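PDB 5LW0: basic helix-loop-helix, putative, expressed from Oryza sativa subsp. japonica, which binds ADP-ribose through its macrodomain, the part present here, and probably takes part in ADP-ribosylation-linked repair of DNA interstrand crosslinks. Local coordinates for residues K205-Y208 against T209-S212. Numbering follows the deposited sequence.
Sequences KNDY and TKGS
Asp-207 is the N-cap of helix 208-230, the long C-terminal helix of this macrodomain, turning its carboxylate back to the backbone of Lys-210. Its CB leads to a CG set anti to the backbone N (chi1 -178°), which swings the acid over the helix end. Asp-207 CG lies 3.6 Å from Lys-210 CB. Asp-207 OD1 accepts the N-H of Lys-210 at 2.9 Å in a nearly straight bond (171° at the hydrogen), with the donor above the carboxylate plane. Asp-207 OD1 also stands 3.4 Å from Thr-209 CB. Asp-207 OD2 takes no part in the cap but rests against the aliphatic start of Lys-210, 3.6 Å from Lys-210 CB; the ammonium turns elsewhere, Lys-210 NZ lying 6.5 Å from Asp-207 OD2, so no salt bridge forms. The main chain adds the first helical bond, Gly-211 N to Asp-207 O. One residue on, Tyr-208 O is gripped twice by Ser-212, by its N at 2.8 Å and by its hydroxyl OG at 2.7 Å, because OG sits beside its own backbone N. Ser-212 OG is also hydrogen-bonded to Arg-54 NH1, and Tyr-208 OH to Asp-51 N, while the Tyr-208 ring meets Phe-50 edge-to-face, tying this helix start to the region that opens helix 52-69. With an alanine here instead of Asp-207, Lys-210 N would probably lose its capping acceptor and the first turn fray. A carboxylate at the N-terminus, where the helix dipole is positive, is likely to be stabilised as the anion even without a lysine charge in contact.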
loop_
_atom_site.group_PDB
_atom_site.type_symbol
_atom_site.label_atom_id
_atom_site.label_comp_id
_atom_site.label_asym_id
_atom_site.label_seq_id
_atom_site.Cartn_x
_atom_site.Cartn_y
_atom_site.Cartn_z
ATOM N N LYS A 205 -6.858 20.027 -6.517
ATOM C CA LYS A 205 -7.915 20.683 -7.300
ATOM C C LYS A 205 -7.976 20.157 -8.758
ATOM O O LYS A 205 -7.928 20.936 -9.743
ATOM C CB LYS A 205 -7.768 22.199 -7.231
ATOM C CG LYS A 205 -8.248 22.737 -5.876
ATOM C CD LYS A 205 -8.831 24.141 -5.922
ATOM C CE LYS A 205 -9.650 24.407 -4.662
ATOM N NZ LYS A 205 -9.633 25.844 -4.271
ATOM N N ASN A 206 -8.056 18.830 -8.882
ATOM C CA ASN A 206 -8.108 18.163 -10.209
ATOM C C ASN A 206 -6.998 18.527 -11.211
ATOM O O ASN A 206 -7.181 18.335 -12.452
ATOM C CB ASN A 206 -9.481 18.390 -10.851
ATOM C CG ASN A 206 -10.605 17.687 -10.097
ATOM O OD1 ASN A 206 -10.385 17.010 -9.096
ATOM N ND2 ASN A 206 -11.810 17.800 -10.620
ATOM N N ASP A 207 -5.832 19.017 -10.708
ATOM C CA ASP A 207 -4.613 19.010 -11.502
ATOM C C ASP A 207 -4.137 17.568 -11.554
ATOM O O ASP A 207 -3.359 17.138 -10.716
ATOM C CB ASP A 207 -3.515 19.928 -10.919
ATOM C CG ASP A 207 -2.231 19.957 -11.790
ATOM O OD1 ASP A 207 -2.046 19.118 -12.734
ATOM O OD2 ASP A 207 -1.371 20.834 -11.528
ATOM N N TYR A 208 -4.678 16.809 -12.494
ATOM C CA TYR A 208 -4.297 15.391 -12.665
ATOM C C TYR A 208 -2.978 15.158 -13.357
ATOM O O TYR A 208 -2.434 14.061 -13.286
ATOM C CB TYR A 208 -5.475 14.591 -13.347
ATOM C CG TYR A 208 -6.490 14.092 -12.325
ATOM C CD1 TYR A 208 -6.236 12.911 -11.571
ATOM C CD2 TYR A 208 -7.661 14.729 -12.094
ATOM C CE1 TYR A 208 -7.099 12.454 -10.663
ATOM C CE2 TYR A 208 -8.579 14.267 -11.143
ATOM C CZ TYR A 208 -8.279 13.085 -10.408
ATOM O OH TYR A 208 -9.116 12.588 -9.440
ATOM N N THR A 209 -2.400 16.181 -14.001
ATOM C CA THR A 209 -1.064 16.077 -14.494
ATOM C C THR A 209 -0.159 15.906 -13.293
ATOM O O THR A 209 0.601 14.918 -13.212
ATOM C CB THR A 209 -0.640 17.332 -15.289
ATOM O OG1 THR A 209 -1.498 17.479 -16.413
ATOM C CG2 THR A 209 0.756 17.184 -15.755
ATOM N N LYS A 210 -0.294 16.800 -12.321
ATOM C CA LYS A 210 0.517 16.722 -11.135
ATOM C C LYS A 210 0.076 15.482 -10.307
ATOM O O LYS A 210 0.893 14.762 -9.760
ATOM C CB LYS A 210 0.363 17.969 -10.319
ATOM C CG LYS A 210 1.427 18.187 -9.295
ATOM C CD LYS A 210 1.428 19.650 -8.809
ATOM C CE LYS A 210 2.367 19.844 -7.622
ATOM N NZ LYS A 210 3.687 19.162 -7.838
ATOM N N GLY A 211 -1.223 15.311 -10.167
ATOM C CA GLY A 211 -1.784 14.206 -9.413
ATOM C C GLY A 211 -1.298 12.851 -9.870
ATOM O O GLY A 211 -0.878 11.997 -9.024
ATOM N N SER A 212 -1.316 12.609 -11.158
ATOM C CA SER A 212 -0.855 11.351 -11.737
ATOM C C SER A 212 0.610 11.142 -11.519
ATOM O O SER A 212 1.031 10.031 -11.157
ATOM C CB SER A 212 -1.141 11.294 -13.237
ATOM O OG SER A 212 -2.527 11.344 -13.458
#